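Side-chain contacts in NRPS (PDB 6NKI), which has an NADP-type Rossmann fold of the Male sterility protein family and holds NADPH dihydro-nicotinamide-adenine-dinucleotide phosphate in its pocket: residues Gln40-Val43 with Ile49-Val52; Tyr51-Ala56 with Leu96-Glu101; Cys58-Leu63 with Asp79-Ile84; Phe148-Cys153 with Ile161-Ile166. All coordinates share one frame; numbering follows the deposited sequence.

Contact 1. Residues Gln40-Val43 with Ile49-Val52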
loop_
_atom_site.group_PDB
_atom_site.type_symbol
_atom_site.label_atom_id
_atom_site.label_comp_id
_atom_site.label_asym_id
_atom_site.label_seq_id
_atom_site.Cartn_x
_atom_site.Cartn_y
_atom_site.Cartn_z
ATOM N N GLN A 40 -0.247 15.646 -4.071
ATOM C CA GLN A 40 -1.336 15.205 -3.215
ATOM C C GLN A 40 -1.955 16.352 -2.428
ATOM O O GLN A 40 -3.135 16.281 -2.075
ATOM C CB GLN A 40 -0.869 14.085 -2.290
ATOM C CG GLN A 40 -0.511 12.806 -3.010
ATOM C CD GLN A 40 -0.029 11.732 -2.065
ATOM O OE1 GLN A 40 -0.050 11.907 -0.849
ATOM N NE2 GLN A 40 0.465 10.634 -2.622
ATOM N N LEU A 41 -1.198 17.407 -2.123
ATOM C CA LEU A 41 -1.830 18.599 -1.542
ATOM C C LEU A 41 -2.854 19.190 -2.502
ATOM O O LEU A 41 -4.030 19.317 -2.167
ATOM C CB LEU A 41 -0.780 19.648 -1.176
ATOM C CG LEU A 41 0.110 19.236 -0.020
ATOM C CD1 LEU A 41 1.261 20.198 0.091
ATOM C CD2 LEU A 41 -0.689 19.182 1.268
ATOM N N LEU A 42 -2.426 19.489 -3.727
ATOM C CA LEU A 42 -3.302 20.066 -4.739
ATOM C C LEU A 42 -4.586 19.253 -4.957
ATOM O O LEU A 42 -5.595 19.817 -5.395
ATOM C CB LEU A 42 -2.521 20.208 -6.051
ATOM C CG LEU A 42 -1.624 21.443 -6.244
ATOM C CD1 LEU A 42 -0.496 21.499 -5.259
ATOM C CD2 LEU A 42 -1.028 21.450 -7.625
ATOM N N VAL A 43 -4.597 17.948 -4.663
ATOM C CA VAL A 43 -5.861 17.243 -4.886
ATOM C C VAL A 43 -6.766 17.310 -3.654
ATOM O O VAL A 43 -7.995 17.283 -3.792
ATOM C CB VAL A 43 -5.646 15.783 -5.357
ATOM C CG1 VAL A 43 -4.822 15.752 -6.651
ATOM C CG2 VAL A 43 -5.042 14.872 -4.256
ATOM N N ILE A 49 -4.162 27.098 -1.364
ATOM C CA ILE A 49 -3.047 27.610 -2.157
ATOM C C ILE A 49 -1.824 26.856 -1.640
ATOM O O ILE A 49 -1.800 26.436 -0.476
ATOM C CB ILE A 49 -2.893 29.152 -2.017
ATOM C CG1 ILE A 49 -2.336 29.813 -3.289
ATOM C CG2 ILE A 49 -1.922 29.512 -0.912
ATOM C CD1 ILE A 49 -3.341 29.995 -4.425
ATOM N N VAL A 50 -0.802 26.659 -2.469
ATOM C CA VAL A 50 0.462 26.137 -1.959
ATOM C C VAL A 50 1.586 27.068 -2.388
ATOM O O VAL A 50 1.657 27.471 -3.555
ATOM C CB VAL A 50 0.744 24.690 -2.423
ATOM C CG1 VAL A 50 2.089 24.189 -1.873
ATOM C CG2 VAL A 50 -0.383 23.760 -2.007
ATOM N N TYR A 51 2.455 27.415 -1.437
ATOM C CA TYR A 51 3.659 28.184 -1.724
ATOM C C TYR A 51 4.832 27.220 -1.774
ATOM O O TYR A 51 5.034 26.445 -0.833
ATOM C CB TYR A 51 3.949 29.252 -0.656
ATOM C CG TYR A 51 2.816 30.173 -0.287
ATOM C CD1 TYR A 51 2.297 31.073 -1.204
ATOM C CD2 TYR A 51 2.321 30.204 1.020
ATOM C CE1 TYR A 51 1.262 31.961 -0.842
ATOM C CE2 TYR A 51 1.283 31.080 1.383
ATOM C CZ TYR A 51 0.766 31.958 0.444
ATOM O OH TYR A 51 -0.250 32.815 0.779
ATOM N N VAL A 52 5.617 27.279 -2.845
ATOM C CA VAL A 52 6.741 26.361 -3.016
ATOM C C VAL A 52 8.053 27.142 -3.183
ATOM O O VAL A 52 8.176 28.017 -4.055
ATOM C CB VAL A 52 6.505 25.379 -4.175
ATOM C CG1 VAL A 52 5.318 24.511 -3.855
ATOM C CG2 VAL A 52 6.245 26.105 -5.469
#
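L41 faces the strand directly and lays its CB 4.2 Å from CG2 of V50, so the first touch is made close to the helix backbone and not at the end of a long side chain. The meeting is purely apolar, without a hydrogen bond between the segments, and L41, L42 and V50 are all buried. The rest of L41 runs on into the core, against L24 of the neighbouring strand and I284 of helix 276-288. The pairing is a compact example of how a helix is seated on a parallel sheet: helix 32-43 is the connection of the beta-alpha-beta unit formed by strands 22-27 and 47-54 in the Rossmann fold, and here its last turn meets the strand that follows it. L42, one residue on, leaves the helix at a different angle. With CG beside the backbone N and opposite the carbonyl carbon (chi1 -83°), its chain swings back to the strand, and CD1 comes to 4.0 Å from the same CG2 of V50, a single branch offered to two successive leucines. The side chains of L42 and V50 cross at about a right angle, and CD2, the other methyl of L42, packs on the ring of Y80.

Contact 2. Residues Tyr51-Ala56 with Leu96-Glu101. With NDP (NADPH dihydro-nicotinamide-adenine-dinucleotide phosphate), chain B.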
loop_
_atom_site.group_PDB
_atom_site.type_symbol
_atom_site.label_atom_id
_atom_site.label_comp_id
_atom_site.label_asym_id
_atom_site.label_seq_id
_atom_site.Cartn_x
_atom_site.Cartn_y
_atom_site.Cartn_z
ATOM N N TYR A 51 2.455 27.415 -1.437
ATOM C CA TYR A 51 3.659 28.184 -1.724
ATOM C C TYR A 51 4.832 27.220 -1.774
ATOM O O TYR A 51 5.034 26.445 -0.833
ATOM C CB TYR A 51 3.949 29.252 -0.656
ATOM C CG TYR A 51 2.816 30.173 -0.287
ATOM C CD1 TYR A 51 2.297 31.073 -1.204
ATOM C CD2 TYR A 51 2.321 30.204 1.020
ATOM C CE1 TYR A 51 1.262 31.961 -0.842
ATOM C CE2 TYR A 51 1.283 31.080 1.383
ATOM C CZ TYR A 51 0.766 31.958 0.444
ATOM O OH TYR A 51 -0.250 32.815 0.779
ATOM N N VAL A 52 5.617 27.279 -2.845
ATOM C CA VAL A 52 6.741 26.361 -3.016
ATOM C C VAL A 52 8.053 27.142 -3.183
ATOM O O VAL A 52 8.176 28.017 -4.055
ATOM C CB VAL A 52 6.505 25.379 -4.175
ATOM C CG1 VAL A 52 5.318 24.511 -3.855
ATOM C CG2 VAL A 52 6.245 26.105 -5.469
ATOM N N LEU A 53 9.014 26.825 -2.316
ATOM C CA LEU A 53 10.384 27.263 -2.473
ATOM C C LEU A 53 10.907 26.812 -3.822
ATOM O O LEU A 53 10.755 25.651 -4.207
ATOM C CB LEU A 53 11.248 26.684 -1.349
ATOM C CG LEU A 53 12.598 27.411 -1.168
ATOM C CD1 LEU A 53 12.372 28.896 -0.812
ATOM C CD2 LEU A 53 13.534 26.784 -0.128
ATOM N N ALA A 54 11.518 27.730 -4.553
ATOM C CA ALA A 54 12.156 27.413 -5.821
ATOM C C ALA A 54 13.600 27.881 -5.772
ATOM O O ALA A 54 13.864 29.076 -5.591
ATOM C CB ALA A 54 11.428 28.058 -6.995
ATOM N N ARG A 55 14.524 26.930 -5.918
ATOM C CA ARG A 55 15.947 27.246 -5.936
ATOM C C ARG A 55 16.253 28.340 -6.947
ATOM O O ARG A 55 17.032 29.257 -6.665
ATOM C CB ARG A 55 16.741 25.971 -6.244
ATOM C CG ARG A 55 18.255 26.100 -6.174
ATOM C CD ARG A 55 18.930 24.740 -6.358
ATOM N NE ARG A 55 20.389 24.842 -6.400
ATOM C CZ ARG A 55 21.210 23.802 -6.521
ATOM N NH1 ARG A 55 22.525 23.990 -6.558
ATOM N NH2 ARG A 55 20.718 22.573 -6.600
ATOM N N ALA A 56 15.610 28.285 -8.111
ATOM C CA ALA A 56 15.906 29.236 -9.175
ATOM C C ALA A 56 15.411 30.631 -8.794
ATOM O O ALA A 56 14.357 30.767 -8.169
ATOM C CB ALA A 56 15.275 28.795 -10.498
ATOM N N LEU A 96 15.795 31.659 4.341
ATOM C CA LEU A 96 15.681 30.647 3.246
ATOM C C LEU A 96 15.913 31.282 1.870
ATOM O O LEU A 96 15.640 30.604 0.866
ATOM C CB LEU A 96 14.336 29.912 3.298
ATOM C CG LEU A 96 13.932 29.357 4.662
ATOM C CD1 LEU A 96 12.440 29.098 4.711
ATOM C CD2 LEU A 96 14.693 28.086 4.983
ATOM N N GLY A 97 16.488 32.487 1.823
ATOM C CA GLY A 97 16.689 33.219 0.562
ATOM C C GLY A 97 15.441 33.991 0.182
ATOM O O GLY A 97 15.393 34.510 -0.935
ATOM N N LEU A 98 14.464 34.061 1.086
ATOM C CA LEU A 98 13.179 34.747 0.798
ATOM C C LEU A 98 13.253 36.256 1.025
ATOM O O LEU A 98 14.150 36.722 1.738
ATOM C CB LEU A 98 12.062 34.139 1.649
ATOM C CG LEU A 98 11.538 32.788 1.172
ATOM C CD1 LEU A 98 10.665 32.152 2.237
ATOM C CD2 LEU A 98 10.769 32.944 -0.125
ATOM N N ALA A 99 12.320 36.967 0.397
ATOM C CA ALA A 99 12.156 38.426 0.552
ATOM C C ALA A 99 11.405 38.688 1.861
ATOM O O ALA A 99 10.760 37.758 2.375
ATOM C CB ALA A 99 11.404 38.978 -0.629
ATOM N N ASP A 100 11.451 39.920 2.371
ATOM C CA ASP A 100 10.752 40.251 3.641
ATOM C C ASP A 100 9.248 40.041 3.461
ATOM O O ASP A 100 8.621 39.459 4.356
ATOM C CB ASP A 100 11.006 41.696 4.073
ATOM C CG ASP A 100 10.090 42.118 5.210
ATOM O OD1 ASP A 100 10.338 41.683 6.346
ATOM O OD2 ASP A 100 9.121 42.852 4.942
ATOM N N GLU A 101 8.721 40.427 2.300
ATOM C CA GLU A 101 7.282 40.312 1.963
ATOM C C GLU A 101 6.850 38.841 2.034
ATOM O O GLU A 101 5.767 38.570 2.569
ATOM C CB GLU A 101 7.126 40.861 0.547
ATOM C CG GLU A 101 5.728 40.773 -0.018
ATOM C CD GLU A 101 5.691 41.113 -1.497
ATOM O OE1 GLU A 101 6.736 40.959 -2.160
ATOM O OE2 GLU A 101 4.624 41.532 -1.982
HETATM P PA NDP B . 17.456 16.255 -5.070
HETATM O O1A NDP B . 18.690 15.909 -4.287
HETATM O O2A NDP B . 17.570 17.179 -6.253
HETATM O O5B NDP B . 16.170 16.743 -4.097
HETATM C C5B NDP B . 16.647 17.642 -3.159
HETATM C C4B NDP B . 15.720 18.859 -3.109
HETATM O O4B NDP B . 16.388 19.896 -2.339
HETATM C C3B NDP B . 15.420 19.363 -4.512
HETATM O O3B NDP B . 14.115 19.837 -4.542
HETATM C C2B NDP B . 16.376 20.596 -4.702
HETATM O O2B NDP B . 15.884 21.583 -5.498
HETATM C C1B NDP B . 16.472 21.071 -3.171
HETATM N N9A NDP B . 17.756 21.803 -2.873
HETATM C C8A NDP B . 19.085 21.320 -2.905
HETATM N N7A NDP B . 20.005 22.263 -2.575
HETATM C C5A NDP B . 19.230 23.416 -2.320
HETATM C C6A NDP B . 19.576 24.730 -1.935
HETATM N N6A NDP B . 20.892 25.092 -1.739
HETATM N N1A NDP B . 18.621 25.691 -1.750
HETATM C C2A NDP B . 17.333 25.279 -1.965
HETATM N N3A NDP B . 16.846 24.090 -2.320
HETATM C C4A NDP B . 17.834 23.146 -2.500
HETATM O O3 NDP B . 16.910 14.791 -5.690
HETATM P PN NDP B . 17.090 13.595 -4.617
HETATM O O1N NDP B . 16.382 12.390 -5.101
HETATM O O2N NDP B . 18.518 13.508 -4.120
HETATM O O5D NDP B . 16.195 13.940 -3.035
HETATM C C5D NDP B . 14.792 14.174 -3.199
HETATM C C4D NDP B . 13.922 13.522 -2.017
HETATM O O4D NDP B . 14.017 12.091 -2.039
HETATM C C3D NDP B . 14.404 13.971 -0.606
HETATM O O3D NDP B . 13.340 14.626 0.057
HETATM C C2D NDP B . 14.807 12.685 0.169
HETATM O O2D NDP B . 14.186 12.572 1.437
HETATM C C1D NDP B . 14.250 11.579 -0.688
HETATM N N1N NDP B . 15.194 10.383 -0.909
HETATM C C2N NDP B . 14.987 9.716 -2.079
HETATM C C3N NDP B . 15.736 8.672 -2.463
HETATM C C7N NDP B . 15.240 8.111 -3.698
HETATM O O7N NDP B . 14.840 8.743 -4.671
HETATM N N7N NDP B . 15.105 6.761 -3.673
HETATM C C4N NDP B . 16.924 8.142 -1.646
HETATM C C5N NDP B . 17.001 8.815 -0.305
HETATM C C6N NDP B . 16.186 9.862 0.025
HETATM P P2B NDP B . 16.605 21.612 -7.227
HETATM O O1X NDP B . 15.738 22.673 -7.830
HETATM O O2X NDP B . 18.077 21.964 -6.987
HETATM O O3X NDP B . 16.294 20.190 -7.577
#
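L53 carries this contact from the strand side, reaching across to L96 and L98 with a single methyl group. Its CG stands opposite the backbone N (chi1 -163°), which sends CD1 out toward the loop, 4.1 Å from the carbonyl oxygen L96 O and 4.4 Å from L98 CD2. The touch on L98 is tip against tip between methyls, whereas that on L96 is made with its backbone. L96 also directs its side chain toward the strand, but stays slightly farther from it. L98 starts off at an angle to the strand and brings only its far end close; it packs on W87 as well, while L53 reaches T27 and L91. Two residues beyond L53, where the strand gives way to loop, R55 stretches out fully to the bound NADPH dihydro-nicotinamide-adenine-dinucleotide phosphate. Its NH2 donates to O2X of the ligand at 2.7 Å, nearly straight at 163°, with the oxygen in the guanidinium plane at its edge. Atom N7A of the adenine lies over one face of the same group. T30, D90 and N244 hold the ligand by further hydrogen bonds. An arginine just past the second strand, gripping the phosphate on the adenosine ribose, is a familiar feature of NADP-binding Rossmann folds.

Contact 3. Residues Cys58-Leu63 with Asp79-Ile84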
loop_
_atom_site.group_PDB
_atom_site.type_symbol
_atom_site.label_atom_id
_atom_site.label_comp_id
_atom_site.label_asym_id
_atom_site.label_seq_id
_atom_site.Cartn_x
_atom_site.Cartn_y
_atom_site.Cartn_z
ATOM N N CYS A 58 14.609 33.565 -10.686
ATOM C CA CYS A 58 13.444 34.025 -11.435
ATOM C C CYS A 58 12.204 33.231 -11.016
ATOM O O CYS A 58 12.275 32.002 -10.886
ATOM C CB CYS A 58 13.714 33.872 -12.931
ATOM S SG CYS A 58 12.371 34.358 -14.027
ATOM N N PRO A 59 11.062 33.889 -10.770
ATOM C CA PRO A 59 9.897 33.143 -10.254
ATOM C C PRO A 59 9.274 32.196 -11.268
ATOM O O PRO A 59 8.807 31.115 -10.883
ATOM C CB PRO A 59 8.920 34.258 -9.842
ATOM C CG PRO A 59 9.774 35.470 -9.664
ATOM C CD PRO A 59 10.861 35.344 -10.690
ATOM N N ARG A 60 9.242 32.569 -12.556
ATOM C CA ARG A 60 8.702 31.659 -13.565
ATOM C C ARG A 60 9.659 30.502 -13.829
ATOM O O ARG A 60 9.221 29.374 -14.086
ATOM C CB ARG A 60 8.409 32.399 -14.873
ATOM C CG ARG A 60 7.808 31.502 -15.974
ATOM C CD ARG A 60 6.319 31.190 -15.791
ATOM N NE ARG A 60 5.840 30.252 -16.812
ATOM C CZ ARG A 60 4.587 29.808 -16.916
ATOM N NH1 ARG A 60 3.648 30.250 -16.092
ATOM N NH2 ARG A 60 4.265 28.947 -17.872
ATOM N N LYS A 61 10.971 30.764 -13.795
ATOM C CA LYS A 61 11.939 29.670 -13.869
ATOM C C LYS A 61 11.669 28.642 -12.781
ATOM O O LYS A 61 11.719 27.429 -13.027
ATOM C CB LYS A 61 13.379 30.190 -13.755
ATOM C CG LYS A 61 13.904 30.926 -14.992
ATOM C CD LYS A 61 15.363 31.345 -14.831
ATOM C CE LYS A 61 15.854 32.111 -16.051
ATOM N NZ LYS A 61 17.252 32.599 -15.869
ATOM N N GLY A 62 11.353 29.112 -11.575
ATOM C CA GLY A 62 10.966 28.196 -10.518
ATOM C C GLY A 62 9.743 27.373 -10.880
ATOM O O GLY A 62 9.721 26.157 -10.681
ATOM N N LEU A 63 8.695 28.031 -11.392
ATOM C CA LEU A 63 7.516 27.290 -11.832
ATOM C C LEU A 63 7.877 26.281 -12.902
ATOM O O LEU A 63 7.479 25.117 -12.824
ATOM C CB LEU A 63 6.439 28.230 -12.359
ATOM C CG LEU A 63 5.287 27.410 -12.949
ATOM C CD1 LEU A 63 4.579 26.586 -11.877
ATOM C CD2 LEU A 63 4.315 28.274 -13.735
ATOM N N ASP A 79 -4.326 22.797 -15.178
ATOM C CA ASP A 79 -5.323 23.275 -14.227
ATOM C C ASP A 79 -4.721 23.604 -12.871
ATOM O O ASP A 79 -5.308 24.388 -12.115
ATOM C CB ASP A 79 -6.429 22.220 -14.082
ATOM C CG ASP A 79 -7.466 22.595 -13.045
ATOM O OD1 ASP A 79 -8.196 23.587 -13.267
ATOM O OD2 ASP A 79 -7.563 21.889 -12.015
ATOM N N TYR A 80 -3.572 23.021 -12.551
ATOM C CA TYR A 80 -2.990 23.160 -11.233
ATOM C C TYR A 80 -2.173 24.429 -11.072
ATOM O O TYR A 80 -1.701 24.695 -9.963
ATOM C CB TYR A 80 -2.108 21.951 -10.904
ATOM C CG TYR A 80 -2.849 20.663 -10.599
ATOM C CD1 TYR A 80 -3.648 20.559 -9.467
ATOM C CD2 TYR A 80 -2.670 19.523 -11.375
ATOM C CE1 TYR A 80 -4.310 19.385 -9.154
ATOM C CE2 TYR A 80 -3.319 18.333 -11.061
ATOM C CZ TYR A 80 -4.136 18.278 -9.949
ATOM O OH TYR A 80 -4.785 17.122 -9.603
ATOM N N ARG A 81 -1.965 25.201 -12.140
ATOM C CA ARG A 81 -1.284 26.476 -11.970
ATOM C C ARG A 81 -2.038 27.381 -11.002
ATOM O O ARG A 81 -1.413 28.108 -10.223
ATOM C CB ARG A 81 -1.103 27.182 -13.316
ATOM C CG ARG A 81 -0.082 26.545 -14.247
ATOM C CD ARG A 81 0.183 27.432 -15.479
ATOM N NE ARG A 81 1.216 26.879 -16.361
ATOM C CZ ARG A 81 0.970 26.164 -17.457
ATOM N NH1 ARG A 81 -0.280 25.936 -17.836
ATOM N NH2 ARG A 81 1.975 25.696 -18.185
ATOM N N ARG A 82 -3.379 27.332 -11.010
ATOM C CA ARG A 82 -4.160 28.331 -10.280
ATOM C C ARG A 82 -4.106 28.155 -8.766
ATOM O O ARG A 82 -4.652 28.996 -8.044
ATOM C CB ARG A 82 -5.621 28.310 -10.726
ATOM C CG ARG A 82 -6.385 27.079 -10.269
ATOM C CD ARG A 82 -7.816 27.170 -10.732
ATOM N NE ARG A 82 -7.921 26.987 -12.170
ATOM C CZ ARG A 82 -8.945 27.412 -12.894
ATOM N NH1 ARG A 82 -9.924 28.091 -12.321
ATOM N NH2 ARG A 82 -8.972 27.201 -14.199
ATOM N N LEU A 83 -3.473 27.088 -8.275
ATOM C CA LEU A 83 -3.339 26.820 -6.848
ATOM C C LEU A 83 -1.928 27.043 -6.328
ATOM O O LEU A 83 -1.680 26.884 -5.125
ATOM C CB LEU A 83 -3.764 25.376 -6.532
ATOM C CG LEU A 83 -5.187 25.055 -6.087
ATOM C CD1 LEU A 83 -5.387 25.667 -4.736
ATOM C CD2 LEU A 83 -6.239 25.559 -7.062
ATOM N N ILE A 84 -0.999 27.413 -7.190
ATOM C CA ILE A 84 0.417 27.373 -6.867
ATOM C C ILE A 84 0.995 28.785 -6.926
ATOM O O ILE A 84 0.682 29.565 -7.835
ATOM C CB ILE A 84 1.137 26.401 -7.825
ATOM C CG1 ILE A 84 2.549 26.089 -7.357
ATOM C CG2 ILE A 84 1.158 26.933 -9.241
ATOM C CD1 ILE A 84 3.092 24.857 -8.057
#
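The backbones come nearest at L63 and I84, whose CA atoms are 8.7 Å apart, where the first turns of helix 59-72 pass the 3-10 segment that leads into strand 84-88. Together with strand 47-54 this helix and strand form a beta-alpha-beta unit at one border of the Rossmann sheet, and the contact ties the first turns of the helix to the approach to the second strand. L63 supplies the apolar centre, also packing on V86, and its two methyls divide the work. CD2 lies at the edge of the R81 guanidinium, near its plane and 4.3 Å from NE, and it also sits over one face of the R60 guanidinium, toward the rim. Farther out, R60 and R81 meet with like charges, R60 NH2 being 4.0 Å from R81 NE. R60 bends at chi2 (78°), whereas R81 is extended from CG to NE; the two side chains cross at about a right angle, although their guanidinium planes differ by only 14°. R60 is exposed and R81 partly so, and solvent probably eases the repulsion. On the inner side I84, which also touches L38, is held in place by its backbone bond to R81 O, and there CD1, the second methyl of L63, meets I84 CG2 at 4.3 Å.

Contact 4. Residues Phe148-Cys153 with Ile161-Ile166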
loop_
_atom_site.group_PDB
_atom_site.type_symbol
_atom_site.label_atom_id
_atom_site.label_comp_id
_atom_site.label_asym_id
_atom_site.label_seq_id
_atom_site.Cartn_x
_atom_site.Cartn_y
_atom_site.Cartn_z
ATOM N N PHE A 148 15.939 26.318 11.696
ATOM C CA PHE A 148 15.952 27.364 12.713
ATOM C C PHE A 148 15.096 28.547 12.289
ATOM O O PHE A 148 14.283 29.057 13.069
ATOM C CB PHE A 148 17.396 27.801 12.968
ATOM C CG PHE A 148 17.545 28.853 14.044
ATOM C CD1 PHE A 148 17.497 28.507 15.390
ATOM C CD2 PHE A 148 17.741 30.186 13.705
ATOM C CE1 PHE A 148 17.633 29.463 16.366
ATOM C CE2 PHE A 148 17.881 31.146 14.681
ATOM C CZ PHE A 148 17.824 30.786 16.012
ATOM N N ASP A 149 15.274 29.005 11.049
ATOM C CA ASP A 149 14.436 30.081 10.533
ATOM C C ASP A 149 12.955 29.725 10.651
ATOM O O ASP A 149 12.126 30.593 10.954
ATOM C CB ASP A 149 14.812 30.373 9.075
ATOM C CG ASP A 149 16.209 30.972 8.926
ATOM O OD1 ASP A 149 16.647 31.715 9.833
ATOM O OD2 ASP A 149 16.872 30.680 7.901
ATOM N N ILE A 150 12.620 28.433 10.449
ATOM C CA ILE A 150 11.231 27.963 10.374
ATOM C C ILE A 150 10.536 28.016 11.736
ATOM O O ILE A 150 9.364 28.408 11.825
ATOM C CB ILE A 150 11.173 26.547 9.739
ATOM C CG1 ILE A 150 11.118 26.611 8.213
ATOM C CG2 ILE A 150 10.007 25.704 10.251
ATOM C CD1 ILE A 150 11.383 25.317 7.594
ATOM N N LEU A 151 11.216 27.603 12.809
ATOM C CA LEU A 151 10.599 27.744 14.129
ATOM C C LEU A 151 10.421 29.211 14.510
ATOM O O LEU A 151 9.428 29.572 15.152
ATOM C CB LEU A 151 11.415 27.024 15.198
ATOM C CG LEU A 151 11.533 25.516 15.049
ATOM C CD1 LEU A 151 12.232 25.021 16.300
ATOM C CD2 LEU A 151 10.157 24.863 14.831
ATOM N N GLN A 152 11.377 30.068 14.143
ATOM C CA GLN A 152 11.148 31.502 14.263
ATOM C C GLN A 152 9.835 31.889 13.618
ATOM O O GLN A 152 9.094 32.729 14.138
ATOM C CB GLN A 152 12.271 32.293 13.598
ATOM C CG GLN A 152 13.602 32.337 14.317
ATOM C CD GLN A 152 14.632 33.091 13.506
ATOM O OE1 GLN A 152 14.392 33.446 12.348
ATOM N NE2 GLN A 152 15.775 33.364 14.116
ATOM N N CYS A 153 9.528 31.269 12.491
ATOM C CA CYS A 153 8.403 31.715 11.689
ATOM C C CYS A 153 7.079 31.303 12.331
ATOM O O CYS A 153 6.136 32.104 12.394
ATOM C CB CYS A 153 8.556 31.145 10.277
ATOM S SG CYS A 153 7.645 31.982 8.971
ATOM N N ILE A 161 0.794 27.266 13.214
ATOM C CA ILE A 161 1.186 26.709 11.920
ATOM C C ILE A 161 1.725 25.306 12.151
ATOM O O ILE A 161 2.731 25.134 12.850
ATOM C CB ILE A 161 2.264 27.546 11.204
ATOM C CG1 ILE A 161 1.851 29.024 11.072
ATOM C CG2 ILE A 161 2.603 26.901 9.840
ATOM C CD1 ILE A 161 2.978 29.906 10.594
ATOM N N ALA A 162 1.095 24.313 11.530
ATOM C CA ALA A 162 1.611 22.949 11.613
ATOM C C ALA A 162 2.943 22.813 10.869
ATOM O O ALA A 162 3.082 23.259 9.722
ATOM C CB ALA A 162 0.589 21.957 11.057
ATOM N N LEU A 163 3.927 22.212 11.540
ATOM C CA LEU A 163 5.209 21.861 10.940
ATOM C C LEU A 163 5.359 20.341 10.828
ATOM O O LEU A 163 5.002 19.598 11.748
ATOM C CB LEU A 163 6.382 22.427 11.755
ATOM C CG LEU A 163 7.778 22.048 11.221
ATOM C CD1 LEU A 163 8.146 22.713 9.894
ATOM C CD2 LEU A 163 8.841 22.281 12.246
ATOM N N THR A 164 5.896 19.880 9.704
ATOM C CA THR A 164 6.258 18.469 9.533
ATOM C C THR A 164 7.611 18.428 8.857
ATOM O O THR A 164 7.781 19.014 7.783
ATOM C CB THR A 164 5.230 17.663 8.703
ATOM O OG1 THR A 164 3.953 17.665 9.339
ATOM C CG2 THR A 164 5.671 16.233 8.554
ATOM N N TYR A 165 8.563 17.752 9.481
ATOM C CA TYR A 165 9.927 17.726 8.987
ATOM C C TYR A 165 10.293 16.322 8.559
ATOM O O TYR A 165 10.087 15.356 9.300
ATOM C CB TYR A 165 10.941 18.217 10.037
ATOM C CG TYR A 165 12.394 18.172 9.568
ATOM C CD1 TYR A 165 12.832 18.972 8.519
ATOM C CD2 TYR A 165 13.336 17.372 10.206
ATOM C CE1 TYR A 165 14.172 18.949 8.084
ATOM C CE2 TYR A 165 14.690 17.353 9.778
ATOM C CZ TYR A 165 15.092 18.151 8.715
ATOM O OH TYR A 165 16.396 18.148 8.262
ATOM N N ILE A 166 10.904 16.246 7.375
ATOM C CA ILE A 166 11.355 14.960 6.781
ATOM C C ILE A 166 12.822 14.759 7.146
ATOM O O ILE A 166 13.659 15.498 6.634
ATOM C CB ILE A 166 11.205 15.019 5.254
ATOM C CG1 ILE A 166 9.830 15.530 4.828
ATOM C CG2 ILE A 166 11.528 13.676 4.636
ATOM C CD1 ILE A 166 9.811 16.068 3.419
#
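L163 points from the strand straight at the helix and meets I150 and L151 there, and its path from root to tip shows how one leucine can bridge two consecutive helix residues. Its CB, still close to the strand, stays 5.1 Å from I150 CG2, too far to pack on it. CG, opposite the backbone N (chi1 177°), carries the branch point out to 4.4 Å from that same I150 CG2. The two methyls then part. CD1 packs on I150 CG2 at 3.5 Å, methyl against methyl, while CD2 lies 4.1 Å from I150 CG2 and 3.9 Å from L151 CD2. The fork therefore closes on I150 with both prongs and on L151 with one. I150 aims its side chain at the strand. L151 sets out the other way, but with CG beside the backbone N (chi1 -63°), CD2 comes back to L163; each of these side chains crosses L163 at about a right angle. Just before the strand begins, I161 CD1 lies 4.2 Å from C153 O, a carbonyl oxygen, and the helix backbone itself thereby takes part. No hydrogen bond joins the segments. In the Rossmann sheet, helix 136-156 connects strand 122-125 to the adjacent parallel strand 162-166: I150 and L163 both touch I123, L151 leans on L213 and F217 of helix 202-220, L163 reaches I214 of that helix, and T164 packs on helix 276-288.

How the contacts relate
From the N terminus, contact 1 closes a tight loop, folding the end of helix 32-43 onto strand 47-54. Contact 2 begins on that same strand, sharing Y51 and V52 with contact 1, and closes a much longer loop at residues 96-101. Contact 3 is nested inside it, joining helix 59-72 to the approach to strand 84-88; it adjoins contact 1 through a probable hydrogen bond from V50 N to L83 O (2.8 Å), and contact 2 through A54 and G62. Contact 4 follows in series, closing a short helix-to-strand loop farther across the same sheet. No pair crosses along the chain: the first three gather round strand 47-54, and contact 4 joins helix 136-156 to strand 162-166.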